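Local coordinates for uncharacterized protein (Bacteroides ovatus, PDB 3NQK), which is of unknown function but probably pairs an E-set-like beta domain with a BT_3044-like C-terminal domain rich in antiparallel beta strands, at residues Thr27-Arg32 and Val39-Pro44; Ile112-Gln117 and Leu152-Phe157; Asn158-Ser163 and Val222-Asp227; Thr190-Asp195 and Ile206-Asp211; Ser255-Asp258 and Leu264-Arg267. One frame throughout, in Å; residues are numbered along the deposited sequence.

Contact 1 of 5, residues Thr27-Arg32 and Val39-Pro44; sequences TTIYVR and VTYQLP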
# COMPACT_ATOMS: atom_id res chain seq x y z
N THR A 27 9.17 -17.95 -3.42
CA THR A 27 8.28 -16.80 -3.33
C THR A 27 8.80 -15.69 -4.24
O THR A 27 9.95 -15.28 -4.13
CB THR A 27 8.22 -16.24 -1.90
OG1 THR A 27 7.62 -17.21 -1.03
CG2 THR A 27 7.41 -14.97 -1.85
N THR A 28 7.96 -15.22 -5.15
CA THR A 28 8.38 -14.20 -6.08
C THR A 28 8.13 -12.85 -5.48
O THR A 28 7.01 -12.55 -5.13
CB THR A 28 7.59 -14.27 -7.44
OG1 THR A 28 7.72 -15.57 -8.02
CG2 THR A 28 8.11 -13.24 -8.42
N ILE A 29 9.16 -12.03 -5.39
CA ILE A 29 8.94 -10.67 -4.99
C ILE A 29 9.34 -9.69 -6.09
O ILE A 29 10.31 -9.92 -6.84
CB ILE A 29 9.65 -10.32 -3.65
CG1 ILE A 29 11.15 -10.30 -3.79
CG2 ILE A 29 9.26 -11.31 -2.59
CD1 ILE A 29 11.84 -9.87 -2.51
N TYR A 30 8.56 -8.62 -6.21
CA TYR A 30 8.74 -7.62 -7.25
C TYR A 30 9.32 -6.37 -6.66
O TYR A 30 8.73 -5.79 -5.76
CB TYR A 30 7.40 -7.32 -7.91
CG TYR A 30 6.81 -8.53 -8.64
CD1 TYR A 30 7.18 -8.82 -9.95
CD2 TYR A 30 5.96 -9.41 -7.99
CE1 TYR A 30 6.69 -9.93 -10.61
CE2 TYR A 30 5.44 -10.53 -8.65
CZ TYR A 30 5.82 -10.78 -9.96
OH TYR A 30 5.34 -11.90 -10.63
N VAL A 31 10.47 -5.95 -7.17
CA VAL A 31 11.10 -4.70 -6.70
C VAL A 31 11.36 -3.77 -7.86
O VAL A 31 11.86 -4.19 -8.89
CB VAL A 31 12.40 -4.99 -5.96
CG1 VAL A 31 12.19 -6.11 -4.98
CG2 VAL A 31 13.47 -5.34 -6.91
N ARG A 32 10.99 -2.52 -7.70
CA ARG A 32 11.15 -1.56 -8.78
C ARG A 32 12.58 -1.09 -8.89
O ARG A 32 13.21 -0.74 -7.89
CB ARG A 32 10.21 -0.35 -8.59
CG ARG A 32 10.51 0.82 -9.54
CD ARG A 32 9.41 1.89 -9.53
NE ARG A 32 8.51 1.77 -10.68
CZ ARG A 32 7.19 1.56 -10.61
NH1 ARG A 32 6.58 1.44 -9.44
NH2 ARG A 32 6.48 1.48 -11.72
N VAL A 39 17.12 -0.06 -3.99
CA VAL A 39 15.74 -0.17 -3.56
C VAL A 39 15.68 -1.06 -2.33
O VAL A 39 16.50 -1.97 -2.17
CB VAL A 39 14.85 -0.74 -4.70
CG1 VAL A 39 15.31 -2.15 -5.07
CG2 VAL A 39 13.35 -0.73 -4.30
N THR A 40 14.74 -0.78 -1.45
CA THR A 40 14.60 -1.56 -0.23
C THR A 40 13.36 -2.42 -0.28
O THR A 40 12.31 -1.97 -0.73
CB THR A 40 14.51 -0.67 1.01
OG1 THR A 40 15.69 0.14 1.10
CG2 THR A 40 14.39 -1.49 2.24
N TYR A 41 13.49 -3.66 0.16
CA TYR A 41 12.35 -4.54 0.29
C TYR A 41 12.18 -4.92 1.74
O TYR A 41 13.12 -5.34 2.41
CB TYR A 41 12.53 -5.79 -0.54
CG TYR A 41 11.33 -6.69 -0.51
CD1 TYR A 41 10.21 -6.42 -1.29
CD2 TYR A 41 11.29 -7.80 0.32
CE1 TYR A 41 9.09 -7.23 -1.25
CE2 TYR A 41 10.18 -8.63 0.36
CZ TYR A 41 9.08 -8.33 -0.43
OH TYR A 41 7.97 -9.14 -0.40
N GLN A 42 10.95 -4.82 2.23
CA GLN A 42 10.66 -5.12 3.60
C GLN A 42 9.92 -6.44 3.73
O GLN A 42 8.79 -6.59 3.22
CB GLN A 42 9.85 -3.99 4.20
CG GLN A 42 10.58 -2.65 4.16
CD GLN A 42 9.89 -1.58 4.93
OE1 GLN A 42 8.84 -1.10 4.53
NE2 GLN A 42 10.49 -1.17 6.04
N LEU A 43 10.56 -7.39 4.41
CA LEU A 43 10.02 -8.72 4.61
C LEU A 43 9.61 -8.91 6.05
O LEU A 43 10.45 -8.87 6.95
CB LEU A 43 11.05 -9.76 4.22
CG LEU A 43 10.66 -11.21 4.40
CD1 LEU A 43 9.42 -11.52 3.60
CD2 LEU A 43 11.82 -12.11 3.98
N PRO A 44 8.33 -9.10 6.29
CA PRO A 44 7.85 -9.25 7.64
C PRO A 44 8.30 -10.53 8.30
O PRO A 44 8.28 -11.60 7.69
CB PRO A 44 6.34 -9.26 7.48
CG PRO A 44 6.09 -8.52 6.25
CD PRO A 44 7.24 -8.75 5.37
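I29 lies against the phenol of Y41, with its CD1 methyl over the middle of one ring face. CD1 is 3.5 Å from the centroid of the Y41 ring and 12° off the ring normal, a well-centred CH-pi contact. The other branch of the isoleucine follows the ring outward: I29 CG2 reaches the rim at the phenol oxygen, 3.3 Å from Y41 OH. Together the two branches cover the ring from its centre to its tip. The tyrosine is brought under them because its CG stands anti to the backbone N (chi1 -176°), which sends the ring across the gap between the strands. The V31 side chain runs at about a right angle to that of Y41, and V31 CG1 is 4.2 Å from Y41 CD1, neither over the ring face nor at its edge. Its second methyl, CG2, turns to V39 instead and lies 4.1 Å from V39 CG1. Beyond this pair the isopropyl group of V39 rests on backbone, with V39 CB 3.6 Å from R32 O. The arginine itself leads off to D314, with which it forms a salt bridge. Replacing Y41 by an alanine would probably leave I29 CD1 and V31 CG1 facing a gap where the ring had been. P18 and F114 also pack on the tyrosine. No hydrogen bond joins 27-32 to 39-44: their axes are 7.5 Å apart, and each strand is paired within a different sheet. The arrangement is that of two sheets packed face to face through apolar side chains, as in the immunoglobulin-like beta sandwich of E-set domains.

Contact 2 of 5, residues Ile112-Gln117 and Leu152-Phe157; sequences IDFNLQ and LKVVPF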
# COMPACT_ATOMS: atom_id res chain seq x y z
N ILE A 112 15.58 -5.48 3.70
CA ILE A 112 16.57 -5.96 2.76
C ILE A 112 16.84 -4.86 1.76
O ILE A 112 15.95 -4.46 1.03
CB ILE A 112 16.06 -7.18 1.97
CG1 ILE A 112 15.61 -8.29 2.91
CG2 ILE A 112 17.12 -7.69 1.05
CD1 ILE A 112 15.17 -9.56 2.16
N ASP A 113 18.08 -4.40 1.72
CA ASP A 113 18.50 -3.31 0.83
C ASP A 113 19.24 -3.85 -0.41
O ASP A 113 20.35 -4.38 -0.31
CB ASP A 113 19.40 -2.31 1.59
CG ASP A 113 18.63 -1.52 2.64
OD1 ASP A 113 17.45 -1.19 2.40
OD2 ASP A 113 19.20 -1.23 3.71
N PHE A 114 18.64 -3.67 -1.57
CA PHE A 114 19.21 -4.17 -2.81
C PHE A 114 19.94 -3.09 -3.58
O PHE A 114 19.51 -1.92 -3.59
CB PHE A 114 18.10 -4.75 -3.71
CG PHE A 114 17.52 -6.05 -3.22
CD1 PHE A 114 18.25 -7.22 -3.29
CD2 PHE A 114 16.22 -6.11 -2.76
CE1 PHE A 114 17.70 -8.43 -2.86
CE2 PHE A 114 15.67 -7.32 -2.33
CZ PHE A 114 16.41 -8.46 -2.38
N ASN A 115 21.04 -3.49 -4.21
CA ASN A 115 21.73 -2.65 -5.19
C ASN A 115 21.69 -3.38 -6.53
O ASN A 115 22.52 -4.25 -6.81
CB ASN A 115 23.17 -2.39 -4.77
CG ASN A 115 23.93 -1.56 -5.81
OD1 ASN A 115 23.49 -0.47 -6.20
ND2 ASN A 115 25.06 -2.08 -6.27
N LEU A 116 20.72 -3.02 -7.35
CA LEU A 116 20.44 -3.77 -8.57
C LEU A 116 21.27 -3.32 -9.78
O LEU A 116 21.18 -3.92 -10.84
CB LEU A 116 18.95 -3.68 -8.90
CG LEU A 116 18.00 -4.23 -7.83
CD1 LEU A 116 16.54 -3.95 -8.18
CD2 LEU A 116 18.22 -5.70 -7.66
N GLN A 117 22.07 -2.28 -9.62
CA GLN A 117 22.83 -1.75 -10.75
C GLN A 117 23.63 -2.83 -11.46
O GLN A 117 24.36 -3.59 -10.83
CB GLN A 117 23.77 -0.64 -10.30
CG GLN A 117 24.37 0.17 -11.46
CD GLN A 117 25.16 1.35 -10.98
OE1 GLN A 117 24.85 1.95 -9.94
NE2 GLN A 117 26.19 1.71 -11.74
N LEU A 152 13.40 -16.21 -1.77
CA LEU A 152 12.97 -15.04 -2.48
C LEU A 152 13.51 -15.01 -3.93
O LEU A 152 14.71 -14.87 -4.16
CB LEU A 152 13.43 -13.80 -1.73
CG LEU A 152 13.04 -13.73 -0.25
CD1 LEU A 152 13.40 -12.38 0.32
CD2 LEU A 152 11.57 -13.99 -0.06
N LYS A 153 12.59 -15.13 -4.90
CA LYS A 153 12.93 -14.92 -6.32
C LYS A 153 12.74 -13.44 -6.60
O LYS A 153 11.61 -12.96 -6.75
CB LYS A 153 12.02 -15.77 -7.21
CG LYS A 153 12.38 -15.78 -8.73
CD LYS A 153 11.23 -16.39 -9.54
CE LYS A 153 11.46 -16.32 -10.99
NZ LYS A 153 10.24 -16.75 -11.71
N VAL A 154 13.84 -12.72 -6.65
CA VAL A 154 13.81 -11.27 -6.77
C VAL A 154 13.67 -10.89 -8.22
O VAL A 154 14.51 -11.24 -9.04
CB VAL A 154 15.10 -10.65 -6.20
CG1 VAL A 154 14.97 -9.14 -6.13
CG2 VAL A 154 15.39 -11.22 -4.81
N VAL A 155 12.55 -10.24 -8.55
CA VAL A 155 12.28 -9.83 -9.93
C VAL A 155 12.21 -8.30 -10.02
O VAL A 155 11.20 -7.70 -9.66
CB VAL A 155 10.96 -10.41 -10.45
CG1 VAL A 155 10.72 -9.98 -11.88
CG2 VAL A 155 10.95 -11.96 -10.33
N PRO A 156 13.30 -7.67 -10.44
CA PRO A 156 13.27 -6.25 -10.66
C PRO A 156 12.27 -5.90 -11.75
O PRO A 156 11.97 -6.74 -12.60
CB PRO A 156 14.68 -5.94 -11.13
CG PRO A 156 15.49 -7.20 -10.82
CD PRO A 156 14.57 -8.28 -10.87
N PHE A 157 11.73 -4.70 -11.71
CA PHE A 157 10.82 -4.28 -12.74
C PHE A 157 10.85 -2.77 -12.94
O PHE A 157 11.13 -2.02 -12.03
CB PHE A 157 9.40 -4.74 -12.42
CG PHE A 157 8.73 -3.95 -11.30
CD1 PHE A 157 8.83 -4.37 -9.98
CD2 PHE A 157 7.98 -2.83 -11.59
CE1 PHE A 157 8.19 -3.66 -8.96
CE2 PHE A 157 7.35 -2.11 -10.57
CZ PHE A 157 7.45 -2.55 -9.26
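Three apolar pairs, I112 with L152, F114 with V154 and L116 with P156, join 112-117 to 152-157. I112 and L152 meet tip to tip, with their CD1 methyls 3.8 Å apart. F114 and V154 approach from opposite directions. The valine straddles the far end of the phenyl group: its CG2 is 3.8 Å from F114 CZ, while its CG1 lies over one ring face, toward the rim. On the opposite face sits I112 CG2, 3.6 Å above the F114 ring plane, so the ring is held between a methyl from its own strand and one from across the contact. L116, in the loop just after the strand, crosses P156 with its CD1 4.0 Å from P156 CB. All six residues are buried, each side chain directed into the space between two beta sheets; this is the hydrophobic interior of a beta sandwich. Around the pairs, L127 and L129 of strand 125-133 pack on I112, and L127 also touches F114. L43 reaches L152, V31 and V39 both pack on L116, and M121 covers P156. Backbone hydrogen bonds set the position of each layer, from I112 to Y41 and from F114 to V39 on one side, and between 152-157 and strand 27-32 on the other.

Contact 3 of 5, residues Asn158-Ser163 and Val222-Asp227; sequences NNYSGS and VHFKED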
# COMPACT_ATOMS: atom_id res chain seq x y z
N ASN A 158 10.60 -2.35 -14.17
CA ASN A 158 10.41 -0.93 -14.47
C ASN A 158 9.08 -0.79 -15.17
O ASN A 158 8.29 -1.74 -15.20
CB ASN A 158 11.57 -0.39 -15.34
CG ASN A 158 11.80 -1.22 -16.61
OD1 ASN A 158 10.87 -1.89 -17.13
ND2 ASN A 158 13.03 -1.15 -17.14
N ASN A 159 8.80 0.37 -15.70
CA ASN A 159 7.52 0.59 -16.37
C ASN A 159 7.39 -0.18 -17.70
O ASN A 159 6.34 -0.13 -18.33
CB ASN A 159 7.31 2.08 -16.62
CG ASN A 159 7.08 2.85 -15.36
OD1 ASN A 159 6.57 2.32 -14.39
ND2 ASN A 159 7.44 4.12 -15.37
N TYR A 160 8.44 -0.89 -18.12
CA TYR A 160 8.45 -1.46 -19.44
C TYR A 160 8.77 -2.95 -19.45
O TYR A 160 8.96 -3.53 -20.50
CB TYR A 160 9.48 -0.72 -20.30
CG TYR A 160 9.34 0.79 -20.26
CD1 TYR A 160 8.32 1.43 -20.93
CD2 TYR A 160 10.25 1.58 -19.55
CE1 TYR A 160 8.18 2.83 -20.90
CE2 TYR A 160 10.11 2.98 -19.51
CZ TYR A 160 9.08 3.59 -20.19
OH TYR A 160 8.95 4.95 -20.18
N SER A 161 8.77 -3.58 -18.28
CA SER A 161 9.25 -4.98 -18.15
C SER A 161 8.14 -5.93 -17.82
O SER A 161 7.12 -5.54 -17.28
CB SER A 161 10.33 -5.07 -17.06
OG SER A 161 9.80 -4.77 -15.76
N GLY A 162 8.38 -7.21 -18.09
CA GLY A 162 7.40 -8.24 -17.80
C GLY A 162 7.14 -9.10 -19.00
O GLY A 162 7.99 -9.24 -19.88
N SER A 163 5.94 -9.65 -19.06
CA SER A 163 5.58 -10.60 -20.11
C SER A 163 4.76 -9.92 -21.20
O SER A 163 3.61 -9.55 -20.98
CB SER A 163 4.81 -11.78 -19.51
OG SER A 163 4.62 -12.82 -20.45
N VAL A 222 16.88 -2.80 -25.27
CA VAL A 222 15.87 -1.89 -25.77
C VAL A 222 15.70 -0.71 -24.83
O VAL A 222 15.34 -0.88 -23.67
CB VAL A 222 14.53 -2.61 -25.90
CG1 VAL A 222 13.46 -1.66 -26.38
CG2 VAL A 222 14.67 -3.79 -26.83
N HIS A 223 15.94 0.49 -25.33
CA HIS A 223 15.87 1.68 -24.49
C HIS A 223 14.71 2.56 -24.93
O HIS A 223 14.57 2.86 -26.12
CB HIS A 223 17.18 2.44 -24.56
CG HIS A 223 17.16 3.75 -23.85
ND1 HIS A 223 17.04 3.86 -22.48
CD2 HIS A 223 17.31 5.01 -24.31
CE1 HIS A 223 17.08 5.13 -22.14
NE2 HIS A 223 17.24 5.85 -23.23
N PHE A 224 13.88 2.95 -23.97
CA PHE A 224 12.71 3.76 -24.27
C PHE A 224 13.06 5.23 -24.17
O PHE A 224 13.41 5.71 -23.11
CB PHE A 224 11.58 3.43 -23.32
CG PHE A 224 10.98 2.10 -23.56
CD1 PHE A 224 11.61 0.97 -23.13
CD2 PHE A 224 9.78 1.98 -24.20
CE1 PHE A 224 11.06 -0.27 -23.35
CE2 PHE A 224 9.20 0.72 -24.41
CZ PHE A 224 9.83 -0.38 -23.99
N LYS A 225 12.93 5.96 -25.27
CA LYS A 225 13.29 7.37 -25.29
C LYS A 225 12.08 8.28 -25.04
O LYS A 225 10.92 7.87 -25.19
CB LYS A 225 14.00 7.75 -26.60
CG LYS A 225 15.42 7.15 -26.72
CD LYS A 225 16.25 7.83 -27.83
CE LYS A 225 15.71 7.52 -29.21
NZ LYS A 225 16.54 8.10 -30.28
N GLU A 226 12.37 9.54 -24.68
CA GLU A 226 11.34 10.51 -24.31
C GLU A 226 10.37 10.80 -25.48
O GLU A 226 9.18 11.05 -25.26
CB GLU A 226 12.01 11.82 -23.83
CG GLU A 226 11.33 12.50 -22.62
CD GLU A 226 11.58 11.75 -21.28
OE1 GLU A 226 12.04 10.58 -21.31
OE2 GLU A 226 11.32 12.34 -20.20
N ASP A 227 10.88 10.68 -26.71
CA ASP A 227 10.12 11.05 -27.91
C ASP A 227 9.30 9.89 -28.54
O ASP A 227 8.74 10.04 -29.64
CB ASP A 227 11.09 11.62 -28.97
CG ASP A 227 12.02 10.54 -29.56
OD1 ASP A 227 11.95 9.36 -29.11
OD2 ASP A 227 12.80 10.88 -30.48
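Y160 lies on F224, and its side chain runs along the phenylalanine ring from beta carbon to phenol. The contact starts at once: Y160 CB is 3.5 Å from F224 CE1, over the phenylalanine ring face. Y160 CG comes next, above the CD1-CE1 side of F224. From there CD1 crosses the middle of the F224 ring, with F224 CD2 3.6 Å away, and CE1 stays above the same carbon. On the other side of the tyrosine ring, CD2 keeps close to F224 CD1 and CE2 to F224 CB. CZ has by then moved past the phenylalanine ring and meets F224 CB at 4.0 Å. The two side chains thus run antiparallel, one over the other, and each ring covers the root of the other. Their centroids are 4.0 Å apart and their planes 11° from parallel, a face-to-face stack. Its tyrosine comes from a type I beta turn, N158 to S161, that carries the chain from strand 149-157 into strand 162-165, whereas F224 ends strand 219-224 of the large antiparallel sheet. The turn is also an Asx turn: Y160 N donates to N158 OD1 at 2.8 Å, coming from above the carbonyl plane of the amide. A second bond, N158 N to S161 OG at 3.0 Å, ties the two ends of the turn together. On the face of the Y160 ring remote from F224, N159 CB lies over the centre. Farther out, Y251 meets the F224 ring edge-to-face, I199 packs on the same phenylalanine, and R304 binds the carbonyl oxygens of N158 and S161.

Contact 4 of 5, residues Thr190-Asp195 and Ile206-Asp211; sequences TGYVVD and INEDMD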
# COMPACT_ATOMS: atom_id res chain seq x y z
N THR A 190 9.40 -12.54 -22.84
CA THR A 190 9.71 -11.85 -21.62
C THR A 190 10.71 -10.75 -21.84
O THR A 190 11.75 -10.95 -22.46
CB THR A 190 10.26 -12.81 -20.58
OG1 THR A 190 9.37 -13.93 -20.42
CG2 THR A 190 10.44 -12.10 -19.22
N GLY A 191 10.35 -9.55 -21.37
CA GLY A 191 11.26 -8.41 -21.38
C GLY A 191 11.84 -8.23 -19.99
O GLY A 191 11.10 -8.02 -19.03
N TYR A 192 13.16 -8.34 -19.89
CA TYR A 192 13.86 -8.31 -18.61
C TYR A 192 14.47 -6.95 -18.34
O TYR A 192 14.90 -6.29 -19.25
CB TYR A 192 14.97 -9.36 -18.59
CG TYR A 192 14.52 -10.78 -18.92
CD1 TYR A 192 14.40 -11.21 -20.25
CD2 TYR A 192 14.27 -11.70 -17.92
CE1 TYR A 192 14.01 -12.53 -20.57
CE2 TYR A 192 13.88 -13.04 -18.22
CZ TYR A 192 13.76 -13.43 -19.55
OH TYR A 192 13.39 -14.72 -19.86
N VAL A 193 14.54 -6.56 -17.08
CA VAL A 193 15.07 -5.26 -16.71
C VAL A 193 16.56 -5.17 -16.96
O VAL A 193 17.31 -6.10 -16.68
CB VAL A 193 14.88 -4.97 -15.22
CG1 VAL A 193 15.86 -3.89 -14.76
CG2 VAL A 193 13.41 -4.58 -14.91
N VAL A 194 16.98 -4.02 -17.49
CA VAL A 194 18.39 -3.68 -17.56
C VAL A 194 18.63 -2.50 -16.64
O VAL A 194 19.50 -2.55 -15.78
CB VAL A 194 18.84 -3.36 -19.01
CG1 VAL A 194 20.03 -2.43 -19.01
CG2 VAL A 194 19.16 -4.65 -19.75
N ASP A 195 17.84 -1.44 -16.82
CA ASP A 195 17.88 -0.30 -15.88
C ASP A 195 16.47 0.36 -15.82
O ASP A 195 15.48 -0.26 -16.22
CB ASP A 195 18.98 0.70 -16.25
CG ASP A 195 18.76 1.34 -17.60
OD1 ASP A 195 17.62 1.30 -18.10
OD2 ASP A 195 19.72 1.95 -18.13
N ILE A 206 13.97 -17.52 -30.01
CA ILE A 206 15.00 -18.21 -29.23
C ILE A 206 14.44 -18.65 -27.87
O ILE A 206 13.78 -17.86 -27.17
CB ILE A 206 16.22 -17.30 -29.01
CG1 ILE A 206 17.02 -17.15 -30.31
CG2 ILE A 206 17.11 -17.84 -27.89
CD1 ILE A 206 17.61 -18.41 -30.81
N ASN A 207 14.70 -19.91 -27.51
CA ASN A 207 14.21 -20.46 -26.26
C ASN A 207 14.81 -19.74 -25.06
O ASN A 207 16.03 -19.75 -24.87
CB ASN A 207 14.52 -21.95 -26.19
CG ASN A 207 13.71 -22.68 -25.11
OD1 ASN A 207 13.56 -22.20 -23.97
ND2 ASN A 207 13.20 -23.83 -25.46
N GLU A 208 13.93 -19.17 -24.23
CA GLU A 208 14.35 -18.38 -23.06
C GLU A 208 14.93 -19.26 -21.95
O GLU A 208 15.42 -18.74 -20.95
CB GLU A 208 13.16 -17.54 -22.52
CG GLU A 208 12.52 -16.61 -23.61
CD GLU A 208 11.36 -15.74 -23.11
OE1 GLU A 208 10.66 -16.15 -22.16
OE2 GLU A 208 11.13 -14.65 -23.70
N ASP A 209 14.85 -20.59 -22.11
CA ASP A 209 15.36 -21.55 -21.11
C ASP A 209 16.50 -22.38 -21.69
O ASP A 209 16.82 -23.44 -21.20
CB ASP A 209 14.23 -22.48 -20.64
CG ASP A 209 13.16 -21.75 -19.82
OD1 ASP A 209 13.52 -20.95 -18.93
OD2 ASP A 209 11.96 -22.04 -20.02
N MSE A 210 17.08 -21.90 -22.76
CA MSE A 210 18.17 -22.59 -23.44
C MSE A 210 19.46 -22.45 -22.65
O MSE A 210 19.58 -21.60 -21.80
CB MSE A 210 18.31 -21.98 -24.85
CG MSE A 210 19.71 -21.85 -25.38
SE MSE A 210 19.73 -20.83 -27.04
CE MSE A 210 18.58 -22.00 -28.07
N ASP A 211 20.42 -23.32 -22.93
CA ASP A 211 21.77 -23.22 -22.36
C ASP A 211 22.16 -21.74 -22.18
O ASP A 211 22.10 -20.96 -23.12
CB ASP A 211 22.77 -23.93 -23.29
CG ASP A 211 24.17 -24.06 -22.70
OD1 ASP A 211 24.71 -23.05 -22.18
OD2 ASP A 211 24.78 -25.14 -22.85
O HOH W 1 12.55 -12.46 -24.46
O HOH W 2 14.98 -16.93 -18.96
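A type I beta turn, N207 to M210, is tied through E208 to T190 on strand 188-193. The glutamate carboxylate takes both donors of the threonine. T190 N points straight at OE2 of E208, at 2.9 Å with an N-H...O angle of 178°, and meets its syn lone pair. T190 OG1 donates to E208 OE1 at 3.1 Å, also on the syn side but 27° out of the carboxylate plane. The extended chain beyond CG (chi2 -179°) carries the acid from the turn to the strand. Water 1 closes a further link, donating to T190 O and to E208 OE2, so that this oxygen accepts two bonds; R189 adds a long, weak ion pair. The turn belongs to the loop that leaves strand 198-202, the sheet neighbour of 188-193, and leads to helix 212-215; the contact therefore fastens that loop back onto the strand two places earlier in the chain. An alanine in place of E208 would probably leave T190 N and OG1 without their acceptor and the loop more weakly anchored. Y192 takes part through water 2, which lies 2.9 Å from Y192 OH and donates to E208 O. T190 CG2 lies over one face of the Y192 ring, toward the rim, and F200 also stacks on this tyrosine. Within the loop, N207 OD1 accepts from D209 N at 2.8 Å, forming an Asx turn.

Contact 5 of 5, residues Ser255-Asp258 and Leu264-Arg267; sequences SVMD and LERR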
# COMPACT_ATOMS: atom_id res chain seq x y z
N SER A 255 -3.56 4.05 -21.55
CA SER A 255 -4.23 3.58 -20.34
C SER A 255 -5.72 3.81 -20.38
O SER A 255 -6.16 4.89 -20.73
CB SER A 255 -3.65 4.29 -19.12
OG SER A 255 -2.25 4.14 -19.05
N VAL A 256 -6.49 2.80 -20.02
CA VAL A 256 -7.94 2.94 -19.88
C VAL A 256 -8.42 2.25 -18.62
O VAL A 256 -7.68 1.46 -18.02
CB VAL A 256 -8.70 2.36 -21.10
CG1 VAL A 256 -8.32 3.11 -22.35
CG2 VAL A 256 -8.41 0.89 -21.26
N MSE A 257 -9.62 2.58 -18.19
CA MSE A 257 -10.23 1.89 -17.06
C MSE A 257 -11.00 0.69 -17.56
O MSE A 257 -11.55 0.72 -18.66
CB MSE A 257 -11.17 2.81 -16.31
CG MSE A 257 -10.53 4.11 -15.87
SE MSE A 257 -8.95 3.89 -14.77
CE MSE A 257 -9.82 3.27 -13.14
N ASP A 258 -11.00 -0.39 -16.78
CA ASP A 258 -11.79 -1.58 -17.10
C ASP A 258 -13.29 -1.27 -16.93
O ASP A 258 -13.66 -0.46 -16.09
CB ASP A 258 -11.39 -2.74 -16.19
CG ASP A 258 -12.01 -4.06 -16.61
OD1 ASP A 258 -11.82 -4.45 -17.78
OD2 ASP A 258 -12.65 -4.71 -15.77
N LEU A 264 -10.08 -0.40 -11.85
CA LEU A 264 -8.92 -1.01 -12.45
C LEU A 264 -8.44 -0.26 -13.69
O LEU A 264 -9.16 -0.13 -14.68
CB LEU A 264 -9.23 -2.46 -12.81
CG LEU A 264 -8.01 -3.28 -13.22
CD1 LEU A 264 -6.98 -3.31 -12.09
CD2 LEU A 264 -8.43 -4.67 -13.63
N GLU A 265 -7.21 0.20 -13.64
CA GLU A 265 -6.59 0.85 -14.77
C GLU A 265 -5.76 -0.19 -15.52
O GLU A 265 -4.96 -0.90 -14.92
CB GLU A 265 -5.68 2.02 -14.31
CG GLU A 265 -4.76 2.58 -15.40
CD GLU A 265 -3.80 3.65 -14.89
OE1 GLU A 265 -3.58 3.74 -13.66
OE2 GLU A 265 -3.23 4.38 -15.74
N ARG A 266 -5.95 -0.27 -16.83
CA ARG A 266 -5.18 -1.17 -17.66
C ARG A 266 -4.20 -0.36 -18.49
O ARG A 266 -4.60 0.46 -19.29
CB ARG A 266 -6.10 -1.97 -18.56
CG ARG A 266 -7.04 -2.94 -17.79
CD ARG A 266 -7.59 -4.06 -18.71
NE ARG A 266 -8.64 -4.85 -18.06
CZ ARG A 266 -8.43 -5.82 -17.15
NH1 ARG A 266 -7.19 -6.13 -16.75
NH2 ARG A 266 -9.47 -6.47 -16.64
N ARG A 267 -2.90 -0.54 -18.23
CA ARG A 267 -1.86 0.23 -18.91
C ARG A 267 -1.14 -0.63 -19.93
O ARG A 267 -0.62 -1.70 -19.61
CB ARG A 267 -0.86 0.79 -17.90
CG ARG A 267 -0.02 1.96 -18.44
CD ARG A 267 1.14 2.34 -17.50
NE ARG A 267 0.67 2.82 -16.19
CZ ARG A 267 0.23 4.05 -15.95
NH1 ARG A 267 0.16 4.94 -16.93
NH2 ARG A 267 -0.17 4.38 -14.73
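The guanidinium of R266 has D258 OD1 at its edge, close to its plane, and L264 CD2 over one face, 3.4 Å above it. R266 NE donates to D258 OD1 at 3.2 Å in a salt bridge, with NH2 adding a weak second bond to the same oxygen. The two flat groups stand nearly perpendicular, 80° apart, and the arginine reaches that oxygen from above the carboxylate plane. The other oxygen, D258 OD2, is bound to the backbone N of R261 in the hairpin turn. R267 differs: E265 OE2 lies 3.1 Å above one face of its guanidinium, so the attraction is one of charges, without an N-H aimed at the acid. S255 OG sits alongside the R267 chain, 3.2 Å from R267 CG. Between the two strands runs an antiparallel ladder, with V256 and R266 on one face and S255, M257, E265 and R267 on the other. V256 and R266 are a hydrogen-bonded pair, with R266 N to V256 O at 2.7 Å and the return bond from V256 N to R266 O; D258 N to L264 O continues it toward the turn. M257, a selenomethionine, bends its chain so that SE lies 3.8 Å from E265 CB. C106 of the second subunit packs on S255 and M257, and V107 of that subunit on E265. Each acid thus has an arginine beside it, and the positive charge of R267 would be expected to favour the ionised form of buried E265 where the hairpin meets the other subunit.

Contacts 1 and 2 belong to one sandwich, their centres 7 Å apart: strands 38-48 and 107-115 are neighbours in one sheet, strands 27-32 and 149-157 in the other, and T40 OG1 is 2.6 Å from D113 OD1. The chain passes directly from contact 2 into the turn of contact 3, where N159 OD1 lies 2.8 Å from R32 NH2 of contact 1. Contact 4 is nested within the loop that contact 3 closes, and G162 O to G191 N, 2.8 Å, joins them in the large sheet. Contact 5 reaches that same sheet without touching either, its centre about 18 Å from that of contact 3 and 27 Å from that of contact 4; like contact 1, it touches the second subunit.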